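Local coordinates for protein apical membrane antigen AMA1 (Toxoplasma gondii ME49, PDB 4YIV) that probably serves host-cell invasion by the parasite, as a microneme protein forming part of the ring-like moving junction between parasite and host membranes, at residues Lys154-Pro158 / Ile170-Ser174; Lys242-Cys246 / Asp377-Lys382; Thr360-Cys364 / Cys388-Ile393; Pro200-Val204 / Trp267-Glu272; Asn95-Phe101 / Asp192-Phe198. All coordinates share one frame; numbering follows the deposited sequence.

Contact 1 (Lys154-Pro158 / Ile170-Ser174); sequences KYRYP and ILYVS. With GOL (glycerol), chain K.
The ring of Y155 meets S174 at its edge, where Y155 OH lies 2.8 Å from S174 OG, while a glycerol, probably from the crystallisation liquor, sets its O1 over the middle of one ring face. The ring of Y157 is placed differently. The same glycerol comes to its edge in the ring plane with C3, and L171 O and I170 CG2 approach it obliquely. Y172 lies alongside Y157 and points the same way, their centroids 5.6 Å apart and their planes inclined at 40°. Between these two side chains the nearest approach is Y157 OH to Y172 CE1, 3.6 Å.

These two segments flank a hairpin, the antiparallel strands 159-162 and 167-170 in the five-stranded sheet of the PAN-like domain I. Just beyond the paired strands, L171 N donates to P158 O over 2.9 Å with an almost straight N-H. The bond uses only the carbonyl of P158, so a residue without an N-H serves, and its rigid ring packs CD against S174 CB at 3.6 Å. Y157 CB itself touches I170 CG2 at 3.6 Å, and chi1 of -56°, with CG anti to the carbonyl carbon, turns the ring toward Y172.

The phenol oxygen of Y155 is buried but also hydrogen-bonded to R53 O, which gives that polar tip a partner within the fold. S174, small enough to sit beside the phenol, turns its OG toward glycerol O3, and the two are hydrogen-bonded at 2.5 Å. Glycerol O3 also makes weak bonds to Y172 O and Y155 OH.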
# COMPACT_ATOMS: atom_id res chain seq x y z
N LYS A 154 -2.71 8.75 -22.59
CA LYS A 154 -3.35 7.85 -21.64
C LYS A 154 -2.45 7.49 -20.44
O LYS A 154 -2.80 6.60 -19.66
CB LYS A 154 -3.79 6.58 -22.35
CG LYS A 154 -4.84 6.85 -23.46
CD LYS A 154 -5.73 5.64 -23.70
CE LYS A 154 -6.63 5.83 -24.92
NZ LYS A 154 -7.52 4.64 -25.13
N TYR A 155 -1.32 8.19 -20.29
CA TYR A 155 -0.41 7.94 -19.16
C TYR A 155 -0.94 8.73 -17.97
O TYR A 155 -1.15 9.94 -18.09
CB TYR A 155 1.03 8.39 -19.47
CG TYR A 155 2.01 7.88 -18.42
CD1 TYR A 155 2.11 8.49 -17.17
CD2 TYR A 155 2.76 6.74 -18.65
CE1 TYR A 155 2.97 8.00 -16.20
CE2 TYR A 155 3.62 6.24 -17.69
CZ TYR A 155 3.70 6.87 -16.45
OH TYR A 155 4.52 6.41 -15.45
N ARG A 156 -1.14 8.06 -16.85
CA ARG A 156 -1.58 8.73 -15.64
C ARG A 156 -0.53 8.62 -14.52
O ARG A 156 -0.04 7.52 -14.22
CB ARG A 156 -2.93 8.16 -15.17
CG ARG A 156 -4.03 8.36 -16.15
CD ARG A 156 -5.25 7.62 -15.67
NE ARG A 156 -6.43 7.93 -16.47
CZ ARG A 156 -6.76 7.33 -17.61
NH1 ARG A 156 -6.01 6.36 -18.13
NH2 ARG A 156 -7.87 7.71 -18.23
N TYR A 157 -0.18 9.75 -13.93
CA TYR A 157 0.81 9.79 -12.86
C TYR A 157 0.25 9.23 -11.56
O TYR A 157 -0.96 9.39 -11.29
CB TYR A 157 1.26 11.22 -12.60
CG TYR A 157 1.80 11.93 -13.80
CD1 TYR A 157 3.05 11.61 -14.34
CD2 TYR A 157 1.06 12.93 -14.39
CE1 TYR A 157 3.53 12.29 -15.45
CE2 TYR A 157 1.52 13.61 -15.47
CZ TYR A 157 2.75 13.30 -16.01
OH TYR A 157 3.19 14.01 -17.12
N PRO A 158 1.13 8.63 -10.74
CA PRO A 158 0.72 8.22 -9.40
C PRO A 158 0.56 9.44 -8.47
O PRO A 158 0.92 10.58 -8.84
CB PRO A 158 1.84 7.28 -8.96
CG PRO A 158 3.07 7.85 -9.65
CD PRO A 158 2.55 8.32 -10.99
N ILE A 170 0.48 15.06 -7.21
CA ILE A 170 0.62 14.32 -8.45
C ILE A 170 2.11 14.21 -8.70
O ILE A 170 2.78 15.22 -8.75
CB ILE A 170 -0.05 15.02 -9.65
CG1 ILE A 170 -1.54 15.23 -9.41
CG2 ILE A 170 0.19 14.20 -10.93
CD1 ILE A 170 -2.28 14.01 -9.07
N LEU A 171 2.62 12.98 -8.84
CA LEU A 171 4.05 12.78 -9.02
C LEU A 171 4.43 12.63 -10.48
O LEU A 171 4.15 11.62 -11.11
CB LEU A 171 4.52 11.54 -8.25
CG LEU A 171 4.24 11.51 -6.75
CD1 LEU A 171 4.94 10.32 -6.14
CD2 LEU A 171 4.66 12.82 -6.04
N TYR A 172 5.07 13.65 -11.02
CA TYR A 172 5.62 13.60 -12.36
C TYR A 172 6.66 12.49 -12.51
O TYR A 172 6.78 11.89 -13.58
CB TYR A 172 6.22 14.94 -12.69
CG TYR A 172 6.79 15.03 -14.09
CD1 TYR A 172 5.96 15.20 -15.19
CD2 TYR A 172 8.15 14.91 -14.31
CE1 TYR A 172 6.47 15.28 -16.46
CE2 TYR A 172 8.68 14.99 -15.58
CZ TYR A 172 7.83 15.17 -16.66
OH TYR A 172 8.32 15.24 -17.93
N VAL A 173 7.42 12.21 -11.45
CA VAL A 173 8.35 11.07 -11.44
C VAL A 173 7.60 9.86 -10.90
O VAL A 173 7.23 9.84 -9.74
CB VAL A 173 9.60 11.36 -10.59
CG1 VAL A 173 10.53 10.16 -10.56
CG2 VAL A 173 10.34 12.54 -11.14
N SER A 174 7.36 8.87 -11.76
CA SER A 174 6.61 7.69 -11.37
C SER A 174 7.57 6.58 -11.02
O SER A 174 7.16 5.50 -10.62
CB SER A 174 5.69 7.26 -12.50
OG SER A 174 6.49 7.13 -13.65
C1 GOL K . 6.84 9.95 -18.36
O1 GOL K . 5.54 10.48 -18.58
C2 GOL K . 6.84 9.12 -17.10
O2 GOL K . 8.15 8.58 -16.95
C3 GOL K . 6.54 10.07 -15.96
O3 GOL K . 6.14 9.37 -14.81

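Contact 2 (Lys242-Cys246 / Asp377-Lys382); sequences KKGRC and DVQACK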
# COMPACT_ATOMS: atom_id res chain seq x y z
N LYS A 242 -7.18 -25.43 5.70
CA LYS A 242 -6.61 -26.70 5.26
C LYS A 242 -6.98 -27.84 6.21
O LYS A 242 -6.95 -27.68 7.44
CB LYS A 242 -5.09 -26.58 5.14
CG LYS A 242 -4.61 -26.10 3.75
CD LYS A 242 -3.12 -25.69 3.74
CE LYS A 242 -2.18 -26.72 4.39
NZ LYS A 242 -2.16 -28.07 3.74
N LYS A 243 -7.34 -28.99 5.63
CA LYS A 243 -7.71 -30.17 6.43
C LYS A 243 -8.78 -29.82 7.45
O LYS A 243 -8.63 -30.08 8.65
CB LYS A 243 -6.47 -30.74 7.13
CG LYS A 243 -5.37 -31.18 6.17
CD LYS A 243 -4.04 -31.49 6.90
CE LYS A 243 -3.29 -30.22 7.33
NZ LYS A 243 -2.15 -30.47 8.28
N GLY A 244 -9.85 -29.19 6.97
CA GLY A 244 -10.97 -28.83 7.81
C GLY A 244 -10.67 -27.94 9.00
O GLY A 244 -11.45 -27.93 9.95
N ARG A 245 -9.58 -27.18 8.97
CA ARG A 245 -9.38 -26.18 10.02
C ARG A 245 -8.55 -24.98 9.53
O ARG A 245 -8.06 -24.97 8.41
CB ARG A 245 -8.73 -26.80 11.26
CG ARG A 245 -7.39 -27.43 11.05
CD ARG A 245 -6.85 -27.96 12.37
NE ARG A 245 -5.45 -28.40 12.26
CZ ARG A 245 -4.40 -27.74 12.73
NH1 ARG A 245 -4.54 -26.59 13.38
NH2 ARG A 245 -3.18 -28.23 12.56
N CYS A 246 -8.42 -23.97 10.38
CA CYS A 246 -7.70 -22.77 9.97
C CYS A 246 -6.28 -22.86 10.49
O CYS A 246 -6.04 -22.90 11.70
CB CYS A 246 -8.36 -21.48 10.49
SG CYS A 246 -7.51 -19.99 9.80
N ASP A 377 -8.07 -33.28 12.69
CA ASP A 377 -6.92 -33.31 11.80
C ASP A 377 -5.92 -34.30 12.39
O ASP A 377 -5.18 -33.97 13.31
CB ASP A 377 -6.32 -31.90 11.66
CG ASP A 377 -5.04 -31.88 10.83
OD1 ASP A 377 -4.74 -32.88 10.14
OD2 ASP A 377 -4.33 -30.85 10.88
N VAL A 378 -5.92 -35.52 11.86
CA VAL A 378 -5.05 -36.57 12.38
C VAL A 378 -3.57 -36.24 12.17
O VAL A 378 -2.74 -36.52 13.04
CB VAL A 378 -5.37 -37.93 11.71
CG1 VAL A 378 -6.76 -38.39 12.13
CG2 VAL A 378 -5.27 -37.84 10.19
N GLN A 379 -3.25 -35.62 11.03
CA GLN A 379 -1.88 -35.24 10.70
C GLN A 379 -1.25 -34.36 11.78
O GLN A 379 -0.06 -34.50 12.09
CB GLN A 379 -1.85 -34.53 9.33
CG GLN A 379 -0.70 -33.52 9.10
CD GLN A 379 0.68 -34.16 9.00
OE1 GLN A 379 0.86 -35.16 8.30
NE2 GLN A 379 1.66 -33.58 9.69
N ALA A 380 -2.04 -33.46 12.37
CA ALA A 380 -1.55 -32.54 13.40
C ALA A 380 -2.17 -32.85 14.75
O ALA A 380 -1.70 -32.39 15.79
CB ALA A 380 -1.83 -31.08 13.00
N CYS A 381 -3.23 -33.65 14.74
CA CYS A 381 -3.95 -34.01 15.95
C CYS A 381 -4.45 -32.75 16.66
O CYS A 381 -4.07 -32.45 17.79
CB CYS A 381 -3.06 -34.84 16.87
SG CYS A 381 -4.01 -36.01 17.87
N LYS A 382 -5.30 -32.02 15.94
CA LYS A 382 -6.01 -30.87 16.48
C LYS A 382 -7.34 -30.76 15.72
O LYS A 382 -7.52 -31.40 14.69
CB LYS A 382 -5.18 -29.60 16.34
CG LYS A 382 -4.01 -29.50 17.31
CD LYS A 382 -3.06 -28.37 16.94
CE LYS A 382 -2.15 -27.97 18.09
NZ LYS A 382 -2.91 -27.70 19.34
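R245, D377 and K243 form a salt-bridge network that joins a type I' turn, K242 to R245, to the loop 377-382. The turn links strands 236-242 and 245-248 of domain II. The loop, which precedes strand 384-389 in the cysteine-rich domain III, contains a G1 beta bulge in which C381 and K382 both face D377.

At the centre is the carboxylate oxygen D377 OD2. R245 NE donates to the anti lone pair of D377 OD2 over 3.0 Å with an N-H angle of 162°, and the oxygen lies practically in the guanidinium plane. A second, weaker bond comes from R245 NH2, and K243 NZ adds a weak bond to D377 OD2 at 3.4 Å. An aspartate suits this spot because its short, acidic tip can gather two basic side chains; the cluster of positive charge would be expected to favour its ionised form. R245 has the length to reach it, being extended from CG to NE. Its NH1 bonds to S397 OG, and NH2 has a second partner in a salt bridge to E251.

K243 runs obliquely past the carboxylate, K243 CD 3.6 Å from D377 OD1, and the bend at chi3 (-76°) turns CE and NZ back toward D377 OD2. Its NZ also comes up to the side chain of Q379. The guanidinium is flanked by carbon as well: A380 CB touches R245 NH2, and K382 CB sits 4.1 Å above the plane, over its centre.

Contact 3 (Thr360-Cys364 / Cys388-Ile393); sequences TALQC and CVGGQI
The two backbones run in opposite directions here, L362 facing I393 and C364 facing G391, and they are joined by I393 N donating to L362 O over 3.0 Å and by a weaker bond from C364 N to G391 O. Between these bonds the backbones come close at Q363 and Q392, where CA-H···O contacts add to the pairing: Q392 CA approaches L362 O at 3.4 Å.

The covalent tie is the disulfide C364-C388, with C364 SG bonded to C388 SG at 2.0 Å and a chi3 of 95°, near the relaxed right angle. C388 turns SG anti to its backbone nitrogen (chi1 -179°), whereas SG of C364 sits between nitrogen and carbonyl carbon; these two settings let the sulfurs meet. The bond is one of the disulfides of the cysteine-rich domain III. C364 SG also packs beside I393, 4.2 Å from I393 CG1. I393 CG1 also comes within 3.5 Å of L362 O.

G390 and G391 make the centre of a type I' turn from V389 to Q392, both with positive phi, which glycine adopts easily. G391 also brings its backbone to the partner segment, G391 CA within 3.5 Å of C364 O. Q363 and Q392, polar and exposed, point away from the other segment and brush it with their inner carbons alone.

The turn joins strands 384-389 and 392-397, and other parts of the chain pack on this contact: M20 of helix 18-25 touches both L362 and I393, F23 of that helix meets L362, and Y236 of strand 236-242 packs on L362 and Q392.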
# COMPACT_ATOMS: atom_id res chain seq x y z
N THR A 360 -18.12 -5.17 12.86
CA THR A 360 -19.43 -5.70 12.50
C THR A 360 -19.33 -7.00 11.71
O THR A 360 -20.25 -7.81 11.72
CB THR A 360 -20.25 -4.70 11.66
OG1 THR A 360 -19.57 -4.43 10.43
CG2 THR A 360 -20.48 -3.40 12.42
N ALA A 361 -18.22 -7.19 11.00
CA ALA A 361 -18.05 -8.39 10.20
C ALA A 361 -17.68 -9.57 11.08
O ALA A 361 -17.98 -10.71 10.76
CB ALA A 361 -17.00 -8.17 9.12
N LEU A 362 -17.04 -9.29 12.21
CA LEU A 362 -16.55 -10.35 13.08
C LEU A 362 -17.27 -10.36 14.43
O LEU A 362 -16.72 -10.86 15.42
CB LEU A 362 -15.05 -10.22 13.29
CG LEU A 362 -14.16 -10.28 12.05
CD1 LEU A 362 -12.71 -10.16 12.47
CD2 LEU A 362 -14.39 -11.56 11.25
N GLN A 363 -18.48 -9.82 14.47
CA GLN A 363 -19.28 -9.84 15.70
C GLN A 363 -20.28 -10.99 15.68
O GLN A 363 -20.50 -11.61 14.64
CB GLN A 363 -20.01 -8.52 15.89
CG GLN A 363 -20.98 -8.24 14.77
CD GLN A 363 -22.07 -7.28 15.15
OE1 GLN A 363 -21.83 -6.22 15.75
NE2 GLN A 363 -23.30 -7.64 14.81
N CYS A 364 -20.91 -11.25 16.82
CA CYS A 364 -21.86 -12.35 16.93
C CYS A 364 -22.63 -12.28 18.25
O CYS A 364 -22.12 -11.75 19.25
CB CYS A 364 -21.13 -13.69 16.81
SG CYS A 364 -19.77 -13.85 18.00
N CYS A 388 -18.28 -18.03 19.73
CA CYS A 388 -18.47 -16.61 19.94
C CYS A 388 -18.09 -16.26 21.37
O CYS A 388 -18.49 -16.95 22.30
CB CYS A 388 -19.91 -16.20 19.66
SG CYS A 388 -20.24 -14.44 19.89
N VAL A 389 -17.31 -15.21 21.54
CA VAL A 389 -16.83 -14.79 22.85
C VAL A 389 -16.62 -13.29 22.86
O VAL A 389 -16.04 -12.73 21.92
CB VAL A 389 -15.51 -15.49 23.24
CG1 VAL A 389 -15.04 -15.08 24.64
CG2 VAL A 389 -15.65 -17.00 23.15
N GLY A 390 -17.09 -12.64 23.92
CA GLY A 390 -17.00 -11.19 24.04
C GLY A 390 -17.65 -10.52 22.84
O GLY A 390 -17.20 -9.46 22.40
N GLY A 391 -18.69 -11.16 22.31
CA GLY A 391 -19.43 -10.64 21.18
C GLY A 391 -18.59 -10.65 19.91
O GLY A 391 -18.83 -9.87 18.99
N GLN A 392 -17.61 -11.54 19.88
CA GLN A 392 -16.64 -11.57 18.79
C GLN A 392 -16.27 -13.00 18.43
O GLN A 392 -16.01 -13.81 19.31
CB GLN A 392 -15.39 -10.79 19.21
CG GLN A 392 -14.89 -9.83 18.17
CD GLN A 392 -13.62 -9.14 18.63
OE1 GLN A 392 -13.42 -8.90 19.83
NE2 GLN A 392 -12.76 -8.80 17.67
N ILE A 393 -16.23 -13.30 17.14
CA ILE A 393 -15.88 -14.64 16.69
C ILE A 393 -14.52 -15.12 17.17
O ILE A 393 -13.51 -14.44 16.99
CB ILE A 393 -15.89 -14.74 15.18
CG1 ILE A 393 -17.25 -14.28 14.68
CG2 ILE A 393 -15.56 -16.18 14.75
CD1 ILE A 393 -17.56 -14.68 13.29

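Contact 4 (Pro200-Val204 / Trp267-Glu272); sequences PRKSV and WVKTFE
K202 packs tightly between F271 and W267 of helix 263-272: its CG is anti to the carbonyl carbon (chi1 -77°) and the chain is extended beyond it, crossing both side chains at about a right angle. K202 CG approaches F271 CD2 at 3.6 Å, CE makes a CH-pi contact over the ring face, and K202 CD meets W267 CZ2 at 3.6 Å. A lysine suits the site because its carbons lie against the two aromatic rings while NZ reaches polar partners, donating to A334 O and to a water, which in turn donates to W267 O. Its backbone joins in: K202 N donates to E272 OE1 over 3.1 Å at 169°, on the anti side but 20° out of the carboxylate plane.

The segment 200-204 continues from strand 198-201 of domain I, and the helix belongs to domain II, so the contact lies at the junction of the two PAN-like domains. Here P200 CB closes the edge of the F271 ring, 3.9 Å from F271 CZ. S203 O lies in the plane of the indole at its edge, 3.3 Å from W267 CZ3, and is hydrogen-bonded to H208. W267 NE1 bonds to G336 O.

The outer side is looser. V204 is exposed, and its CG1 merely touches V268 CG2. The guanidinium of R201 and the carboxylate of E272 form a salt bridge, though the modelled atoms are too close for the detail to be trusted.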
# COMPACT_ATOMS: atom_id res chain seq x y z
N PRO A 200 11.59 2.80 -2.13
CA PRO A 200 10.38 2.91 -1.31
C PRO A 200 10.67 2.55 0.13
O PRO A 200 11.51 1.69 0.38
CB PRO A 200 9.42 1.89 -1.94
CG PRO A 200 10.04 1.54 -3.31
CD PRO A 200 11.51 1.67 -3.07
N ARG A 201 9.93 3.17 1.03
CA ARG A 201 10.09 2.89 2.42
C ARG A 201 8.81 3.12 3.22
O ARG A 201 7.98 3.94 2.87
CB ARG A 201 11.17 3.82 2.98
CG ARG A 201 11.93 3.30 4.18
CD ARG A 201 13.18 2.54 3.75
NE ARG A 201 14.15 2.43 4.83
CZ ARG A 201 14.30 1.36 5.59
NH1 ARG A 201 15.21 1.37 6.55
NH2 ARG A 201 13.56 0.28 5.40
N LYS A 202 8.71 2.38 4.31
CA LYS A 202 7.71 2.55 5.34
C LYS A 202 8.56 2.68 6.62
O LYS A 202 9.53 2.00 6.75
CB LYS A 202 6.69 1.44 5.44
CG LYS A 202 5.63 1.46 4.37
CD LYS A 202 4.50 0.50 4.69
CE LYS A 202 3.46 0.42 3.59
NZ LYS A 202 2.21 -0.25 3.95
N SER A 203 8.18 3.57 7.51
CA SER A 203 8.89 3.79 8.75
C SER A 203 8.06 3.43 9.96
O SER A 203 6.90 3.61 9.96
CB SER A 203 9.30 5.25 8.85
OG SER A 203 9.60 5.65 10.15
N VAL A 204 8.69 2.93 11.01
CA VAL A 204 7.94 2.62 12.23
C VAL A 204 7.32 3.87 12.86
O VAL A 204 6.31 3.79 13.53
CB VAL A 204 8.82 1.89 13.29
CG1 VAL A 204 9.23 0.57 12.74
CG2 VAL A 204 10.03 2.70 13.68
N TRP A 267 5.07 -4.79 10.75
CA TRP A 267 4.28 -4.09 9.77
C TRP A 267 5.19 -3.60 8.66
O TRP A 267 4.88 -3.76 7.47
CB TRP A 267 3.51 -2.94 10.43
CG TRP A 267 2.92 -1.96 9.45
CD1 TRP A 267 1.82 -2.17 8.64
CD2 TRP A 267 3.35 -0.62 9.18
NE1 TRP A 267 1.58 -1.05 7.89
CE2 TRP A 267 2.49 -0.09 8.20
CE3 TRP A 267 4.38 0.18 9.67
CZ2 TRP A 267 2.63 1.20 7.70
CZ3 TRP A 267 4.51 1.46 9.18
CH2 TRP A 267 3.64 1.95 8.20
N VAL A 268 6.34 -3.05 9.03
CA VAL A 268 7.32 -2.59 8.04
C VAL A 268 7.82 -3.76 7.19
O VAL A 268 7.95 -3.63 5.96
CB VAL A 268 8.52 -1.90 8.70
CG1 VAL A 268 9.65 -1.66 7.66
CG2 VAL A 268 8.09 -0.60 9.32
N LYS A 269 8.06 -4.90 7.83
CA LYS A 269 8.55 -6.08 7.12
C LYS A 269 7.58 -6.58 6.06
O LYS A 269 8.02 -7.09 5.02
CB LYS A 269 8.87 -7.24 8.11
CG LYS A 269 10.23 -7.16 8.86
CD LYS A 269 10.49 -8.46 9.69
CE LYS A 269 11.85 -8.47 10.36
NZ LYS A 269 12.97 -8.51 9.36
N THR A 270 6.27 -6.43 6.27
CA THR A 270 5.36 -6.95 5.26
C THR A 270 5.49 -6.15 3.96
O THR A 270 5.21 -6.67 2.89
CB THR A 270 3.86 -6.94 5.73
OG1 THR A 270 3.42 -5.59 5.95
CG2 THR A 270 3.73 -7.71 7.06
N PHE A 271 5.95 -4.89 4.06
CA PHE A 271 6.22 -4.05 2.90
C PHE A 271 7.64 -4.17 2.35
O PHE A 271 7.85 -4.06 1.14
CB PHE A 271 5.97 -2.58 3.25
CG PHE A 271 6.18 -1.62 2.11
CD1 PHE A 271 5.30 -1.57 1.05
CD2 PHE A 271 7.26 -0.76 2.13
CE1 PHE A 271 5.51 -0.67 0.02
CE2 PHE A 271 7.48 0.13 1.11
CZ PHE A 271 6.59 0.18 0.05
N GLU A 272 8.61 -4.32 3.23
CA GLU A 272 10.01 -4.19 2.82
C GLU A 272 10.74 -5.52 2.61
O GLU A 272 11.85 -5.52 2.09
CB GLU A 272 10.77 -3.31 3.83
CG GLU A 272 10.27 -1.87 3.88
CD GLU A 272 11.23 -0.92 4.56
OE1 GLU A 272 11.01 0.33 4.49
OE2 GLU A 272 12.19 -1.41 5.18
O HOH W 1 3.07 -2.54 5.41

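Contact 5 (Asn95-Phe101 / Asp192-Phe198); sequences NPLPGGF and DLTWYCF. With CD (cadmium ion), chain C.
L97 reaches from its backbone toward T194 and W195, and each carbon finds a partner. L97 CB lies 3.8 Å from T194 O and also near the rim of the Y196 ring; CG, anti to the carbonyl carbon (chi1 -68°), directs the branch to T194 and W195. From there L97 CD1 passes T194 CG2 at 3.5 Å and settles over the face of W195, 3.8 Å from the centroid of its six-membered ring and 11° off the normal, a CH-pi contact. A branched leucine suits this work, for one methyl lies over the indole face while L97 CD2 lies farther off, 4.2 Å from T194 CG2. Holding the base of the chain in place, L97 N donates to T194 O over 2.8 Å.

Both segments are loops of the PAN-like domain I, the second leading into strand 198-201. P96, proline being the residue that most readily follows a cis peptide bond, packs its CG on Y196 CB, with P96 CB at the edge of the tyrosine ring. Y196 OH bonds to a water that in turn donates to P98 O and G100 O. Farther along, F101 points its edge into the face of F198, a T-shaped pair with planes at 83°. At the other end, where both segments begin, another water donates to D192 O, accepts a weak bond from N95 ND2 and is bonded to T194 OG1, while N95 OD1 is hydrogen-bonded to Y90 OH of helix 87-93. The D192 carboxylate binds a cadmium ion through both oxygens.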
# COMPACT_ATOMS: atom_id res chain seq x y z
N ASN A 95 25.20 18.05 -10.55
CA ASN A 95 24.67 16.69 -10.33
C ASN A 95 24.67 16.31 -8.84
O ASN A 95 25.56 16.71 -8.12
CB ASN A 95 25.48 15.65 -11.10
CG ASN A 95 25.19 15.66 -12.56
OD1 ASN A 95 24.08 15.95 -12.99
ND2 ASN A 95 26.19 15.33 -13.35
N PRO A 96 23.69 15.51 -8.38
CA PRO A 96 22.52 14.99 -9.10
C PRO A 96 21.40 16.03 -9.17
O PRO A 96 21.49 17.12 -8.59
CB PRO A 96 22.11 13.79 -8.24
CG PRO A 96 22.37 14.23 -6.86
CD PRO A 96 23.67 15.07 -6.97
N LEU A 97 20.35 15.69 -9.91
CA LEU A 97 19.15 16.51 -9.95
C LEU A 97 18.74 16.85 -8.54
O LEU A 97 18.73 15.99 -7.65
CB LEU A 97 18.02 15.76 -10.66
CG LEU A 97 18.24 15.53 -12.15
CD1 LEU A 97 17.38 14.36 -12.61
CD2 LEU A 97 17.91 16.79 -12.94
N PRO A 98 18.44 18.14 -8.29
CA PRO A 98 17.89 18.48 -6.99
C PRO A 98 16.35 18.28 -6.99
O PRO A 98 15.79 17.70 -7.92
CB PRO A 98 18.28 19.96 -6.83
CG PRO A 98 18.22 20.48 -8.26
CD PRO A 98 18.58 19.32 -9.16
N GLY A 99 15.69 18.76 -5.95
CA GLY A 99 14.23 18.76 -5.91
C GLY A 99 13.66 17.37 -5.61
O GLY A 99 14.33 16.52 -5.00
N GLY A 100 12.41 17.14 -6.03
CA GLY A 100 11.76 15.87 -5.78
C GLY A 100 10.98 15.39 -6.97
O GLY A 100 11.40 15.56 -8.14
N PHE A 101 9.83 14.78 -6.69
CA PHE A 101 9.08 14.04 -7.70
C PHE A 101 7.80 14.76 -8.11
O PHE A 101 7.17 14.36 -9.08
CB PHE A 101 8.68 12.67 -7.18
CG PHE A 101 9.80 11.65 -7.13
CD1 PHE A 101 11.13 11.97 -7.34
CD2 PHE A 101 9.49 10.34 -6.85
CE1 PHE A 101 12.10 10.99 -7.28
CE2 PHE A 101 10.44 9.37 -6.77
CZ PHE A 101 11.77 9.70 -7.00
N ASP A 192 29.30 12.09 -11.63
CA ASP A 192 28.94 12.17 -13.04
C ASP A 192 27.48 11.87 -13.36
O ASP A 192 27.03 12.11 -14.46
CB ASP A 192 29.70 11.13 -13.81
CG ASP A 192 31.16 11.41 -13.90
OD1 ASP A 192 31.63 12.33 -13.23
OD2 ASP A 192 31.81 10.70 -14.66
N LEU A 193 26.77 11.28 -12.42
CA LEU A 193 25.43 10.79 -12.71
C LEU A 193 24.33 11.81 -12.44
O LEU A 193 24.35 12.54 -11.43
CB LEU A 193 25.15 9.52 -11.89
CG LEU A 193 26.04 8.33 -12.22
CD1 LEU A 193 25.71 7.17 -11.30
CD2 LEU A 193 25.89 7.91 -13.67
N THR A 194 23.34 11.82 -13.33
CA THR A 194 22.24 12.75 -13.24
C THR A 194 21.30 12.41 -12.07
O THR A 194 20.85 13.30 -11.34
CB THR A 194 21.43 12.77 -14.58
OG1 THR A 194 22.31 13.17 -15.63
CG2 THR A 194 20.28 13.75 -14.49
N TRP A 195 21.01 11.12 -11.89
CA TRP A 195 20.08 10.69 -10.86
C TRP A 195 20.76 10.29 -9.56
O TRP A 195 21.78 9.59 -9.54
CB TRP A 195 19.24 9.52 -11.36
CG TRP A 195 18.14 9.97 -12.28
CD1 TRP A 195 18.13 9.94 -13.65
CD2 TRP A 195 16.90 10.54 -11.87
NE1 TRP A 195 16.94 10.46 -14.12
CE2 TRP A 195 16.18 10.85 -13.04
CE3 TRP A 195 16.33 10.83 -10.62
CZ2 TRP A 195 14.92 11.43 -13.00
CZ3 TRP A 195 15.07 11.42 -10.59
CH2 TRP A 195 14.38 11.70 -11.77
N TYR A 196 20.14 10.72 -8.48
CA TYR A 196 20.33 10.18 -7.15
C TYR A 196 19.56 8.86 -7.04
O TYR A 196 18.59 8.61 -7.77
CB TYR A 196 19.86 11.17 -6.08
CG TYR A 196 18.45 11.70 -6.38
CD1 TYR A 196 17.32 10.95 -6.06
CD2 TYR A 196 18.28 12.90 -7.05
CE1 TYR A 196 16.04 11.42 -6.37
CE2 TYR A 196 17.00 13.40 -7.36
CZ TYR A 196 15.88 12.65 -7.03
OH TYR A 196 14.63 13.15 -7.37
N CYS A 197 20.01 8.02 -6.13
CA CYS A 197 19.37 6.76 -5.85
C CYS A 197 18.17 7.03 -4.94
O CYS A 197 18.12 8.04 -4.23
CB CYS A 197 20.35 5.79 -5.18
SG CYS A 197 21.72 5.22 -6.30
N PHE A 198 17.22 6.12 -4.98
CA PHE A 198 16.02 6.25 -4.14
C PHE A 198 15.35 4.90 -4.06
O PHE A 198 15.58 4.05 -4.90
CB PHE A 198 15.07 7.31 -4.70
CG PHE A 198 14.75 7.15 -6.17
CD1 PHE A 198 13.68 6.39 -6.59
CD2 PHE A 198 15.51 7.83 -7.14
CE1 PHE A 198 13.40 6.24 -7.95
CE2 PHE A 198 15.22 7.71 -8.50
CZ PHE A 198 14.16 6.91 -8.91
CD CD C . 34.09 11.52 -14.04
O HOH W 2 25.44 13.81 -16.21
O HOH W 3 14.16 15.53 -8.55

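Overall arrangement
Contacts 1, 4 and 5 all involve domain I, and contact 1 is nested within the loop that contact 5 closes. These two meet directly: V173 N lies 3.2 Å from F101 O, probably a hydrogen bond. Contact 4 adjoins contact 5 in sequence, with their centres about 23 Å apart, and carries domain I over to domain II. Contacts 2 and 3, centres about 24 Å apart, involve domain III; their segments alternate along the chain. Contacts 2 and 5 lie on opposite sides of the chain centre, about 54 Å between centres. Bound cobalt ions come within about 7 Å of the W267 side chain in contact 4 and about 10 Å of Y155 in contact 1.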